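Local coordinates for superkiller protein 7 (Saccharomyces cerevisiae, PDB 4ZKE) that binds GTP through an elongation-factor-like GTPase domain and probably links the Ski complex to the exosome in cytoplasmic mRNA decay, at residues A14-N19 with V350-D355; S49-L54 with S66-V71; T273-P278 with S306-S311. All coordinates share one frame; numbering follows the deposited sequence.

Contact 1 of 3, residues A14-N19 with V350-D355; sequences ATHPLN and VGLNPD
H16 and L352 show how a short linker can be seated on domain II by one imidazole that takes a methyl over its face and a carboxylate oxygen at its edge. A chi1 of -170° turns CG of H16 away from its backbone N and carries the ring across to 350-355, where one face lies against L352. The methyl CD1 of L352 sits over that face, offset toward the rim, 3.8 Å from the ring centroid and 24° off the normal, a CH-pi contact; L352 CB lies 3.7 Å from H16 NE2.

The edge of the same ring is met by D355, whose OD1 lies in the ring plane, 3.2 Å from H16 CE1. Ring and carboxylate planes stand 82° apart. The carboxylate also has work within its own segment: D355 OD2 accepts the backbone N-H of L352 at 3.0 Å, from above the carboxylate plane.

Farther along, N19 and P354 meet more loosely, N19 ND2 lying 3.7 Å from P354 CG. The amide of N19 has its polar partners elsewhere, OD1 on T103 and T105 and ND2 on T21. P354 follows a cis peptide bond. The arrangement is an interdomain seam, joining the entry to the first strand of the P-loop GTPase fold to the turn that leads from the small two-stranded sheet of domain II into barrel strand 356-364.

Contact 2 of 3, residues S49-L54 with S66-V71; sequences SSMREL and SNSFKV. With GTP (guanosine-5'-triphosphate), chain C.
M51 and F69 meet in a Met-aromatic contact, the unusual element in an interface that has no hydrogen bond across it. The sulfur SD of M51 lies 5.3 Å from the centroid of the F69 ring and 39° off its normal, an oblique approach, while the terminal methyl CE comes to 4.2 Å from F69 CE1. M51 leaves its helix extended at chi1 (-179°), then bends at chi2 and chi3 to bring this end to the ring.

Beside it, L54 and V71 lie alongside each other with their side chains pointing opposite ways, V71 CG2 resting 3.9 Å from L54 CB. L54 CB also packs on the carbonyl of S68.

The turn facing the helix is braced by N67: its OD1 accepts from F69 N at 2.8 Å and from K70 N, both from the same face of the amide plane, a capping arrangement. The other side of this turn faces the nucleotide, where K70 NZ bonds GTP O2A at 3.1 Å and N67 ND2 makes a weak bond to GTP O2'. Helix 48-60 thus packs on the turn leading into helix 70-73, with helix 32-42 alongside: its Y41 touches M51 and its H38 stacks on F69.

Contact 3 of 3, residues T273-P278 with S306-S311; sequences TTLEEP and SGYIQS
E277 and G307 form the centre of the first shell: the carboxylate oxygen OE2 of E277 accepts the backbone N-H of G307 at 2.9 Å, nearly straight at 166°, on the anti side and tilted 26° out of the carboxylate plane. Next to it, S306 OG donates to the carbonyl O of P278 at 2.5 Å, a very short bond as modelled and doubtful in its exact length.

Around these bonds, T274 CG2 packs 3.8 Å from G307 O, and T274 O stands at the edge of the Y308 ring. L275 CD2 reaches the same ring more loosely, 4.5 Å from Y308 CE1. The glutamate is set by a chain extended beyond CG and by a weak bond from T273 OG1 to its other oxygen, OE1. Cutting E277 back to an alanine is likely to leave the G307 N-H without this acceptor and T273 OG1 without its weak partner.

Farther out, I13 of helix 9-14 touches T274 and L275, and Y476 touches E277 and P278. The chemistry is that of a carboxylate taking up a backbone N-H, so the segment after helix 256-267 is probably tied to domain II without a salt bridge across these two segments.

Overall arrangement
From the N terminus, the chain passes helix 9-14 and opens contact 1 on the way into strand 18-25, the first of the GTPase sheet. Contact 2 opens and closes early inside that long loop, joining helix 48-60 to the turn beside GTP; its nearest atoms are about 20 Å from contact 1. After the rest of the GTPase domain, contact 3 closes a short loop of strands 280-288 and 295-306, also nested within contact 1 and in series with contact 2. Contact 1 closes last, at 350-355. Contacts 1 and 3 touch through neighbouring strands 350-352 and 308-310, so both ends of the GTPase domain meet one region of domain II, its small two-stranded sheet, while contact 2 stays local to the nucleotide site.

Contact 1 of 3, residues A14-N19 with V350-D355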
ATOM      1  N   ALA A  14     -20.261  14.112   5.778  1.00 86.29           N
ATOM      2  CA  ALA A  14     -20.140  15.448   5.203  1.00 83.41           C
ATOM      3  C   ALA A  14     -18.965  16.218   5.804  1.00 78.24           C
ATOM      4  O   ALA A  14     -18.367  17.067   5.140  1.00 74.01           O
ATOM      5  CB  ALA A  14     -21.432  16.222   5.402  1.00 87.31           C
ATOM      6  N   THR A  15     -18.641  15.920   7.059  1.00 80.10           N
ATOM      7  CA  THR A  15     -17.535  16.578   7.753  1.00 79.21           C
ATOM      8  C   THR A  15     -16.248  15.752   7.675  1.00 78.28           C
ATOM      9  O   THR A  15     -15.249  16.082   8.318  1.00 75.01           O
ATOM     10  CB  THR A  15     -17.878  16.836   9.240  1.00 77.30           C
ATOM     11  OG1 THR A  15     -16.809  17.554   9.868  1.00 85.77           O
ATOM     12  CG2 THR A  15     -18.116  15.526   9.988  1.00 78.50           C
ATOM     13  N   HIS A  16     -16.277  14.682   6.886  1.00 75.95           N
ATOM     14  CA  HIS A  16     -15.123  13.801   6.734  1.00 69.49           C
ATOM     15  C   HIS A  16     -14.188  14.335   5.649  1.00 65.65           C
ATOM     16  O   HIS A  16     -14.609  14.514   4.505  1.00 67.11           O
ATOM     17  CB  HIS A  16     -15.580  12.380   6.388  1.00 69.30           C
ATOM     18  CG  HIS A  16     -14.485  11.359   6.443  1.00 66.81           C
ATOM     19  ND1 HIS A  16     -13.639  11.233   7.523  1.00 66.04           N
ATOM     20  CD2 HIS A  16     -14.106  10.408   5.556  1.00 64.85           C
ATOM     21  CE1 HIS A  16     -12.782  10.252   7.297  1.00 62.64           C
ATOM     22  NE2 HIS A  16     -13.044   9.736   6.110  1.00 64.22           N
ATOM     23  N   PRO A  17     -12.915  14.597   5.999  1.00 59.67           N
ATOM     24  CA  PRO A  17     -12.002  15.137   4.984  1.00 59.54           C
ATOM     25  C   PRO A  17     -11.695  14.137   3.870  1.00 57.19           C
ATOM     26  O   PRO A  17     -11.623  12.934   4.120  1.00 56.87           O
ATOM     27  CB  PRO A  17     -10.740  15.470   5.788  1.00 54.66           C
ATOM     28  CG  PRO A  17     -10.792  14.573   6.968  1.00 58.58           C
ATOM     29  CD  PRO A  17     -12.245  14.410   7.298  1.00 62.28           C
ATOM     30  N   LEU A  18     -11.526  14.641   2.652  1.00 56.38           N
ATOM     31  CA  LEU A  18     -11.220  13.798   1.500  1.00 54.91           C
ATOM     32  C   LEU A  18      -9.740  13.422   1.477  1.00 53.90           C
ATOM     33  O   LEU A  18      -8.863  14.290   1.491  1.00 50.99           O
ATOM     34  CB  LEU A  18     -11.608  14.507   0.201  1.00 61.40           C
ATOM     35  CG  LEU A  18     -13.087  14.432  -0.193  1.00 68.62           C
ATOM     36  CD1 LEU A  18     -13.997  14.924   0.925  1.00 70.50           C
ATOM     37  CD2 LEU A  18     -13.332  15.229  -1.465  1.00 70.44           C
ATOM     38  N   ASN A  19      -9.471  12.122   1.435  1.00 49.63           N
ATOM     39  CA  ASN A  19      -8.109  11.617   1.537  1.00 46.00           C
ATOM     40  C   ASN A  19      -7.455  11.338   0.191  1.00 44.22           C
ATOM     41  O   ASN A  19      -8.110  10.893  -0.749  1.00 46.13           O
ATOM     42  CB  ASN A  19      -8.093  10.340   2.374  1.00 45.92           C
ATOM     43  CG  ASN A  19      -6.707   9.747   2.499  1.00 45.95           C
ATOM     44  OD1 ASN A  19      -5.933  10.135   3.372  1.00 43.43           O
ATOM     45  ND2 ASN A  19      -6.386   8.798   1.625  1.00 44.09           N
ATOM     46  N   VAL A 350     -17.825   6.671  14.312  1.00 62.49           N
ATOM     47  CA  VAL A 350     -17.951   6.192  12.940  1.00 60.16           C
ATOM     48  C   VAL A 350     -16.598   6.071  12.249  1.00 58.89           C
ATOM     49  O   VAL A 350     -15.752   6.957  12.357  1.00 59.39           O
ATOM     50  CB  VAL A 350     -18.839   7.129  12.103  1.00 61.16           C
ATOM     51  CG1 VAL A 350     -19.121   6.520  10.740  1.00 58.76           C
ATOM     52  CG2 VAL A 350     -20.142   7.429  12.835  1.00 67.85           C
ATOM     53  N   GLY A 351     -16.410   4.968  11.531  1.00 56.60           N
ATOM     54  CA  GLY A 351     -15.239   4.775  10.697  1.00 55.02           C
ATOM     55  C   GLY A 351     -15.645   4.817   9.239  1.00 55.99           C
ATOM     56  O   GLY A 351     -16.685   4.272   8.869  1.00 55.64           O
ATOM     57  N   LEU A 352     -14.831   5.467   8.413  1.00 56.36           N
ATOM     58  CA  LEU A 352     -15.145   5.631   6.997  1.00 56.11           C
ATOM     59  C   LEU A 352     -13.966   5.261   6.106  1.00 54.74           C
ATOM     60  O   LEU A 352     -12.812   5.426   6.489  1.00 53.34           O
ATOM     61  CB  LEU A 352     -15.569   7.076   6.719  1.00 59.53           C
ATOM     62  CG  LEU A 352     -16.832   7.547   7.444  1.00 67.96           C
ATOM     63  CD1 LEU A 352     -16.971   9.059   7.387  1.00 73.52           C
ATOM     64  CD2 LEU A 352     -18.047   6.887   6.833  1.00 67.83           C
ATOM     65  N   ASN A 353     -14.269   4.750   4.919  1.00 55.59           N
ATOM     66  CA  ASN A 353     -13.262   4.539   3.884  1.00 56.21           C
ATOM     67  C   ASN A 353     -12.475   5.843   3.657  1.00 55.11           C
ATOM     68  O   ASN A 353     -13.086   6.897   3.478  1.00 51.53           O
ATOM     69  CB  ASN A 353     -13.952   4.063   2.595  1.00 55.73           C
ATOM     70  CG  ASN A 353     -12.980   3.732   1.479  1.00 58.58           C
ATOM     71  OD1 ASN A 353     -11.769   3.683   1.679  1.00 59.60           O
ATOM     72  ND2 ASN A 353     -13.517   3.490   0.288  1.00 65.38           N
ATOM     73  N   PRO A 354     -11.123   5.795   3.688  1.00 55.45           N
ATOM     74  CA  PRO A 354     -10.173   4.711   3.950  1.00 50.06           C
ATOM     75  C   PRO A 354      -9.511   4.806   5.326  1.00 51.26           C
ATOM     76  O   PRO A 354      -8.301   4.595   5.432  1.00 49.59           O
ATOM     77  CB  PRO A 354      -9.137   4.922   2.850  1.00 53.70           C
ATOM     78  CG  PRO A 354      -9.014   6.423   2.809  1.00 54.80           C
ATOM     79  CD  PRO A 354     -10.399   6.977   3.179  1.00 52.01           C
ATOM     80  N   ASP A 355     -10.278   5.144   6.359  1.00 52.09           N
ATOM     81  CA  ASP A 355      -9.726   5.266   7.704  1.00 47.00           C
ATOM     82  C   ASP A 355      -9.087   3.962   8.165  1.00 45.49           C
ATOM     83  O   ASP A 355      -9.554   2.874   7.824  1.00 44.24           O
ATOM     84  CB  ASP A 355     -10.810   5.670   8.708  1.00 52.12           C
ATOM     85  CG  ASP A 355     -11.410   7.033   8.414  1.00 56.64           C
ATOM     86  OD1 ASP A 355     -10.754   7.849   7.732  1.00 58.40           O
ATOM     87  OD2 ASP A 355     -12.545   7.286   8.869  1.00 58.25           O
TER

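Contact 2 of 3, residues S49-L54 with S66-V71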
ATOM      1  N   SER A  49      12.096  19.788  19.491  1.00 68.93           N
ATOM      2  CA  SER A  49      12.519  18.998  20.642  1.00 71.61           C
ATOM      3  C   SER A  49      12.623  17.528  20.267  1.00 71.58           C
ATOM      4  O   SER A  49      13.597  16.853  20.604  1.00 69.32           O
ATOM      5  CB  SER A  49      11.541  19.176  21.804  1.00 73.49           C
ATOM      6  OG  SER A  49      11.404  20.544  22.149  1.00 82.46           O
ATOM      7  N   SER A  50      11.609  17.037  19.564  1.00 72.56           N
ATOM      8  CA  SER A  50      11.585  15.649  19.128  1.00 70.76           C
ATOM      9  C   SER A  50      12.703  15.391  18.126  1.00 69.86           C
ATOM     10  O   SER A  50      13.292  14.311  18.106  1.00 68.14           O
ATOM     11  CB  SER A  50      10.230  15.302  18.511  1.00 68.81           C
ATOM     12  OG  SER A  50      10.179  13.935  18.145  1.00 71.17           O
ATOM     13  N   MET A  51      12.996  16.391  17.302  1.00 70.48           N
ATOM     14  CA  MET A  51      14.040  16.266  16.293  1.00 68.69           C
ATOM     15  C   MET A  51      15.395  16.007  16.938  1.00 70.38           C
ATOM     16  O   MET A  51      16.108  15.093  16.538  1.00 69.61           O
ATOM     17  CB  MET A  51      14.108  17.526  15.429  1.00 69.73           C
ATOM     18  CG  MET A  51      15.154  17.463  14.324  1.00 73.92           C
ATOM     19  SD  MET A  51      14.983  16.010  13.263  1.00 80.98           S
ATOM     20  CE  MET A  51      13.327  16.242  12.634  1.00 64.60           C
ATOM     21  N   ARG A  52      15.739  16.809  17.940  1.00 70.11           N
ATOM     22  CA  ARG A  52      17.039  16.707  18.596  1.00 68.83           C
ATOM     23  C   ARG A  52      17.246  15.342  19.252  1.00 70.04           C
ATOM     24  O   ARG A  52      18.372  14.847  19.324  1.00 68.70           O
ATOM     25  CB  ARG A  52      17.188  17.825  19.629  1.00 70.02           C
ATOM     26  CG  ARG A  52      17.206  19.211  19.000  1.00 68.02           C
ATOM     27  CD  ARG A  52      17.197  20.325  20.029  1.00 61.68           C
ATOM     28  NE  ARG A  52      17.258  21.637  19.383  1.00 60.27           N
ATOM     29  CZ  ARG A  52      16.249  22.505  19.307  1.00 63.93           C
ATOM     30  NH1 ARG A  52      15.069  22.238  19.855  1.00 68.08           N
ATOM     31  NH2 ARG A  52      16.430  23.661  18.685  1.00 60.84           N
ATOM     32  N   GLU A  53      16.158  14.735  19.716  1.00 70.61           N
ATOM     33  CA  GLU A  53      16.219  13.394  20.291  1.00 69.80           C
ATOM     34  C   GLU A  53      16.518  12.354  19.214  1.00 71.16           C
ATOM     35  O   GLU A  53      17.172  11.345  19.477  1.00 72.20           O
ATOM     36  CB  GLU A  53      14.906  13.048  20.999  1.00 72.87           C
ATOM     37  CG  GLU A  53      14.624  13.879  22.245  1.00 75.45           C
ATOM     38  CD  GLU A  53      15.573  13.571  23.392  1.00 81.28           C
ATOM     39  OE1 GLU A  53      16.333  12.584  23.295  1.00 79.70           O
ATOM     40  OE2 GLU A  53      15.557  14.317  24.394  1.00 80.73           O
ATOM     41  N   LEU A  54      16.040  12.607  18.000  1.00 70.30           N
ATOM     42  CA  LEU A  54      16.240  11.680  16.888  1.00 70.59           C
ATOM     43  C   LEU A  54      17.679  11.686  16.386  1.00 69.47           C
ATOM     44  O   LEU A  54      18.187  10.659  15.935  1.00 68.92           O
ATOM     45  CB  LEU A  54      15.294  12.017  15.736  1.00 69.02           C
ATOM     46  CG  LEU A  54      13.808  11.811  16.019  1.00 69.27           C
ATOM     47  CD1 LEU A  54      12.981  12.534  14.975  1.00 65.11           C
ATOM     48  CD2 LEU A  54      13.466  10.331  16.047  1.00 65.39           C
ATOM     49  N   SER A  66      22.528   5.552   8.765  1.00 64.34           N
ATOM     50  CA  SER A  66      21.548   6.320   9.529  1.00 60.22           C
ATOM     51  C   SER A  66      21.642   7.832   9.335  1.00 57.53           C
ATOM     52  O   SER A  66      22.715   8.379   9.081  1.00 58.35           O
ATOM     53  CB  SER A  66      21.688   6.001  11.019  1.00 63.52           C
ATOM     54  OG  SER A  66      20.685   6.658  11.776  1.00 65.57           O
ATOM     55  N   ASN A  67      20.489   8.486   9.450  1.00 53.62           N
ATOM     56  CA  ASN A  67      20.409   9.936   9.594  1.00 50.64           C
ATOM     57  C   ASN A  67      19.168  10.261  10.422  1.00 50.03           C
ATOM     58  O   ASN A  67      18.379   9.370  10.729  1.00 50.93           O
ATOM     59  CB  ASN A  67      20.368  10.636   8.233  1.00 52.40           C
ATOM     60  CG  ASN A  67      19.091  10.358   7.465  1.00 48.82           C
ATOM     61  OD1 ASN A  67      18.051  10.967   7.723  1.00 47.05           O
ATOM     62  ND2 ASN A  67      19.167   9.446   6.504  1.00 48.71           N
ATOM     63  N   SER A  68      18.991  11.527  10.779  1.00 48.47           N
ATOM     64  CA  SER A  68      17.945  11.907  11.725  1.00 54.61           C
ATOM     65  C   SER A  68      16.528  11.854  11.141  1.00 54.09           C
ATOM     66  O   SER A  68      15.553  11.782  11.890  1.00 53.02           O
ATOM     67  CB  SER A  68      18.218  13.312  12.271  1.00 60.71           C
ATOM     68  OG  SER A  68      18.350  14.256  11.225  1.00 63.62           O
ATOM     69  N   PHE A  69      16.406  11.888   9.816  1.00 53.59           N
ATOM     70  CA  PHE A  69      15.087  11.884   9.187  1.00 49.53           C
ATOM     71  C   PHE A  69      14.530  10.470   9.017  1.00 47.98           C
ATOM     72  O   PHE A  69      13.356  10.225   9.293  1.00 45.49           O
ATOM     73  CB  PHE A  69      15.137  12.589   7.830  1.00 49.62           C
ATOM     74  CG  PHE A  69      15.393  14.066   7.924  1.00 50.46           C
ATOM     75  CD1 PHE A  69      14.486  14.898   8.556  1.00 51.42           C
ATOM     76  CD2 PHE A  69      16.536  14.625   7.374  1.00 51.18           C
ATOM     77  CE1 PHE A  69      14.715  16.257   8.647  1.00 53.42           C
ATOM     78  CE2 PHE A  69      16.769  15.984   7.461  1.00 49.96           C
ATOM     79  CZ  PHE A  69      15.857  16.801   8.098  1.00 53.15           C
ATOM     80  N   LYS A  70      15.365   9.537   8.570  1.00 43.51           N
ATOM     81  CA  LYS A  70      14.890   8.185   8.296  1.00 49.67           C
ATOM     82  C   LYS A  70      14.506   7.443   9.577  1.00 50.90           C
ATOM     83  O   LYS A  70      13.657   6.550   9.548  1.00 47.68           O
ATOM     84  CB  LYS A  70      15.942   7.385   7.526  1.00 45.20           C
ATOM     85  CG  LYS A  70      17.258   7.210   8.248  1.00 51.96           C
ATOM     86  CD  LYS A  70      18.184   6.283   7.476  1.00 49.19           C
ATOM     87  CE  LYS A  70      17.765   4.829   7.603  1.00 46.68           C
ATOM     88  NZ  LYS A  70      18.714   3.901   6.920  1.00 50.63           N
ATOM     89  N   VAL A  71      15.118   7.814  10.700  1.00 48.94           N
ATOM     90  CA  VAL A  71      14.800   7.167  11.970  1.00 52.04           C
ATOM     91  C   VAL A  71      13.387   7.531  12.426  1.00 51.09           C
ATOM     92  O   VAL A  71      12.835   6.887  13.318  1.00 50.61           O
ATOM     93  CB  VAL A  71      15.813   7.534  13.087  1.00 51.73           C
ATOM     94  CG1 VAL A  71      17.174   6.911  12.800  1.00 49.63           C
ATOM     95  CG2 VAL A  71      15.929   9.039  13.252  1.00 57.88           C
TER
HETATM   96  PG  GTP C 802      15.152   0.982   2.210  1.00 44.50           P
HETATM   97  O1G GTP C 802      14.334   1.238   3.451  1.00 43.19           O
HETATM   98  O2G GTP C 802      16.068  -0.190   2.466  1.00 45.18           O
HETATM   99  O3G GTP C 802      14.266   0.673   1.026  1.00 42.37           O
HETATM  100  O3B GTP C 802      16.060   2.273   1.886  1.00 44.76           O
HETATM  101  PB  GTP C 802      15.378   3.698   1.593  1.00 43.53           P
HETATM  102  O1B GTP C 802      14.297   3.951   2.619  1.00 43.13           O
HETATM  103  O2B GTP C 802      14.812   3.766   0.195  1.00 44.89           O
HETATM  104  O3A GTP C 802      16.557   4.785   1.761  1.00 42.48           O
HETATM  105  PA  GTP C 802      17.136   5.316   3.172  1.00 43.53           P
HETATM  106  O1A GTP C 802      16.257   6.432   3.671  1.00 43.56           O
HETATM  107  O2A GTP C 802      17.283   4.220   4.201  1.00 44.61           O
HETATM  108  O5' GTP C 802      18.579   5.914   2.784  1.00 46.10           O
HETATM  109  C5' GTP C 802      19.633   5.103   2.308  1.00 46.84           C
HETATM  110  C4' GTP C 802      20.947   5.844   2.532  1.00 47.10           C
HETATM  111  O4' GTP C 802      21.017   6.913   1.610  1.00 45.52           O
HETATM  112  C3' GTP C 802      21.052   6.442   3.923  1.00 48.11           C
HETATM  113  O3' GTP C 802      22.326   6.175   4.460  1.00 50.82           O
HETATM  114  C2' GTP C 802      20.882   7.932   3.731  1.00 49.54           C
HETATM  115  O2' GTP C 802      21.712   8.661   4.605  1.00 54.39           O
HETATM  116  C1' GTP C 802      21.249   8.143   2.269  1.00 47.68           C
HETATM  117  N9  GTP C 802      20.426   9.182   1.634  1.00 48.51           N
HETATM  118  C8  GTP C 802      19.061   9.224   1.529  1.00 47.40           C
HETATM  119  N7  GTP C 802      18.722  10.349   0.855  1.00 47.53           N
HETATM  120  C5  GTP C 802      19.852  11.011   0.515  1.00 49.27           C
HETATM  121  C6  GTP C 802      20.086  12.199  -0.174  1.00 47.14           C
HETATM  122  O6  GTP C 802      19.155  12.873  -0.617  1.00 46.18           O
HETATM  123  N1  GTP C 802      21.383  12.624  -0.355  1.00 50.15           N
HETATM  124  C2  GTP C 802      22.435  11.879   0.135  1.00 50.05           C
HETATM  125  N2  GTP C 802      23.685  12.288  -0.043  1.00 52.14           N
HETATM  126  N3  GTP C 802      22.195  10.707   0.814  1.00 52.07           N
HETATM  127  C4  GTP C 802      20.927  10.284   1.002  1.00 50.96           C

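Contact 3 of 3, residues T273-P278 with S306-S311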
ATOM      1  N   THR A 273     -19.435   7.799  -2.817  1.00 78.73           N
ATOM      2  CA  THR A 273     -20.563   6.865  -2.802  1.00 80.42           C
ATOM      3  C   THR A 273     -20.621   6.036  -1.517  1.00 76.21           C
ATOM      4  O   THR A 273     -21.128   4.914  -1.518  1.00 74.79           O
ATOM      5  CB  THR A 273     -20.496   5.899  -4.002  1.00 78.82           C
ATOM      6  OG1 THR A 273     -19.232   5.223  -4.004  1.00 80.65           O
ATOM      7  CG2 THR A 273     -20.668   6.655  -5.309  1.00 82.36           C
ATOM      8  N   THR A 274     -20.118   6.599  -0.422  1.00 73.17           N
ATOM      9  CA  THR A 274     -20.001   5.876   0.842  1.00 68.29           C
ATOM     10  C   THR A 274     -21.324   5.289   1.334  1.00 68.02           C
ATOM     11  O   THR A 274     -21.370   4.140   1.773  1.00 67.67           O
ATOM     12  CB  THR A 274     -19.436   6.795   1.939  1.00 69.12           C
ATOM     13  OG1 THR A 274     -18.208   7.376   1.486  1.00 73.87           O
ATOM     14  CG2 THR A 274     -19.186   6.020   3.230  1.00 67.10           C
ATOM     15  N   LEU A 275     -22.394   6.073   1.261  1.00 70.28           N
ATOM     16  CA  LEU A 275     -23.698   5.639   1.762  1.00 70.97           C
ATOM     17  C   LEU A 275     -24.218   4.409   1.024  1.00 71.33           C
ATOM     18  O   LEU A 275     -24.947   3.596   1.591  1.00 72.51           O
ATOM     19  CB  LEU A 275     -24.713   6.778   1.652  1.00 75.55           C
ATOM     20  CG  LEU A 275     -24.846   7.665   2.889  1.00 81.53           C
ATOM     21  CD1 LEU A 275     -25.518   8.979   2.534  1.00 87.03           C
ATOM     22  CD2 LEU A 275     -25.617   6.942   3.985  1.00 79.66           C
ATOM     23  N   GLU A 276     -23.835   4.281  -0.242  1.00 71.96           N
ATOM     24  CA  GLU A 276     -24.247   3.151  -1.062  1.00 72.30           C
ATOM     25  C   GLU A 276     -23.402   1.915  -0.782  1.00 68.06           C
ATOM     26  O   GLU A 276     -23.867   0.784  -0.926  1.00 69.94           O
ATOM     27  CB  GLU A 276     -24.147   3.512  -2.543  1.00 75.35           C
ATOM     28  CG  GLU A 276     -25.272   4.396  -3.049  1.00 81.17           C
ATOM     29  CD  GLU A 276     -24.956   5.039  -4.388  1.00 91.53           C
ATOM     30  OE1 GLU A 276     -23.762   5.251  -4.688  1.00 89.06           O
ATOM     31  OE2 GLU A 276     -25.906   5.332  -5.144  1.00101.52           O
ATOM     32  N   GLU A 277     -22.153   2.140  -0.389  1.00 66.51           N
ATOM     33  CA  GLU A 277     -21.191   1.057  -0.226  1.00 63.97           C
ATOM     34  C   GLU A 277     -21.530   0.121   0.932  1.00 63.01           C
ATOM     35  O   GLU A 277     -21.991   0.572   1.982  1.00 64.12           O
ATOM     36  CB  GLU A 277     -19.795   1.637  -0.010  1.00 62.29           C
ATOM     37  CG  GLU A 277     -19.190   2.261  -1.251  1.00 63.62           C
ATOM     38  CD  GLU A 277     -17.954   3.093  -0.950  1.00 67.53           C
ATOM     39  OE1 GLU A 277     -17.332   3.600  -1.907  1.00 72.37           O
ATOM     40  OE2 GLU A 277     -17.602   3.242   0.239  1.00 63.91           O
ATOM     41  N   PRO A 278     -21.299  -1.190   0.744  1.00 61.66           N
ATOM     42  CA  PRO A 278     -21.372  -2.126   1.870  1.00 55.84           C
ATOM     43  C   PRO A 278     -20.109  -2.036   2.716  1.00 55.81           C
ATOM     44  O   PRO A 278     -19.055  -1.706   2.172  1.00 55.31           O
ATOM     45  CB  PRO A 278     -21.485  -3.486   1.186  1.00 56.68           C
ATOM     46  CG  PRO A 278     -20.735  -3.311  -0.087  1.00 55.98           C
ATOM     47  CD  PRO A 278     -20.984  -1.885  -0.519  1.00 62.58           C
ATOM     48  N   SER A 306     -14.435  -0.182   2.241  1.00 52.62           N
ATOM     49  CA  SER A 306     -15.644   0.434   1.711  1.00 52.27           C
ATOM     50  C   SER A 306     -16.676   0.611   2.812  1.00 53.36           C
ATOM     51  O   SER A 306     -16.557   0.021   3.886  1.00 52.51           O
ATOM     52  CB  SER A 306     -16.231  -0.413   0.581  1.00 54.81           C
ATOM     53  OG  SER A 306     -16.814  -1.598   1.091  1.00 52.44           O
ATOM     54  N   GLY A 307     -17.688   1.427   2.536  1.00 58.14           N
ATOM     55  CA  GLY A 307     -18.791   1.629   3.458  1.00 54.86           C
ATOM     56  C   GLY A 307     -18.384   2.292   4.759  1.00 55.90           C
ATOM     57  O   GLY A 307     -17.434   3.079   4.804  1.00 54.17           O
ATOM     58  N   TYR A 308     -19.112   1.969   5.824  1.00 57.29           N
ATOM     59  CA  TYR A 308     -18.863   2.560   7.131  1.00 54.41           C
ATOM     60  C   TYR A 308     -19.200   1.591   8.258  1.00 52.90           C
ATOM     61  O   TYR A 308     -19.987   0.658   8.083  1.00 52.32           O
ATOM     62  CB  TYR A 308     -19.666   3.853   7.292  1.00 55.97           C
ATOM     63  CG  TYR A 308     -21.164   3.681   7.186  1.00 62.35           C
ATOM     64  CD1 TYR A 308     -21.815   3.853   5.970  1.00 65.71           C
ATOM     65  CD2 TYR A 308     -21.931   3.358   8.299  1.00 64.19           C
ATOM     66  CE1 TYR A 308     -23.182   3.702   5.865  1.00 69.79           C
ATOM     67  CE2 TYR A 308     -23.301   3.204   8.203  1.00 70.23           C
ATOM     68  CZ  TYR A 308     -23.920   3.379   6.983  1.00 73.80           C
ATOM     69  OH  TYR A 308     -25.284   3.227   6.878  1.00 84.54           O
ATOM     70  N   ILE A 309     -18.583   1.825   9.413  1.00 49.43           N
ATOM     71  CA  ILE A 309     -18.815   1.029  10.611  1.00 52.41           C
ATOM     72  C   ILE A 309     -18.952   1.974  11.800  1.00 54.13           C
ATOM     73  O   ILE A 309     -18.187   2.931  11.935  1.00 51.68           O
ATOM     74  CB  ILE A 309     -17.666   0.006  10.857  1.00 48.00           C
ATOM     75  CG1 ILE A 309     -17.879  -0.780  12.157  1.00 52.79           C
ATOM     76  CG2 ILE A 309     -16.313   0.702  10.895  1.00 50.99           C
ATOM     77  CD1 ILE A 309     -19.033  -1.749  12.105  1.00 57.10           C
ATOM     78  N   GLN A 310     -19.943   1.713  12.646  1.00 53.85           N
ATOM     79  CA  GLN A 310     -20.119   2.488  13.867  1.00 59.60           C
ATOM     80  C   GLN A 310     -20.168   1.577  15.086  1.00 57.28           C
ATOM     81  O   GLN A 310     -20.529   0.403  14.990  1.00 55.34           O
ATOM     82  CB  GLN A 310     -21.383   3.355  13.792  1.00 59.10           C
ATOM     83  CG  GLN A 310     -22.612   2.673  13.213  1.00 64.08           C
ATOM     84  CD  GLN A 310     -23.758   3.648  12.983  1.00 69.78           C
ATOM     85  OE1 GLN A 310     -23.831   4.698  13.620  1.00 74.80           O
ATOM     86  NE2 GLN A 310     -24.651   3.306  12.061  1.00 73.35           N
ATOM     87  N   SER A 311     -19.784   2.131  16.230  1.00 55.23           N
ATOM     88  CA  SER A 311     -19.722   1.375  17.472  1.00 59.64           C
ATOM     89  C   SER A 311     -21.080   0.776  17.815  1.00 58.82           C
ATOM     90  O   SER A 311     -22.120   1.384  17.561  1.00 58.65           O
ATOM     91  CB  SER A 311     -19.234   2.272  18.609  1.00 58.44           C
ATOM     92  OG  SER A 311     -19.143   1.548  19.824  1.00 70.23           O
TER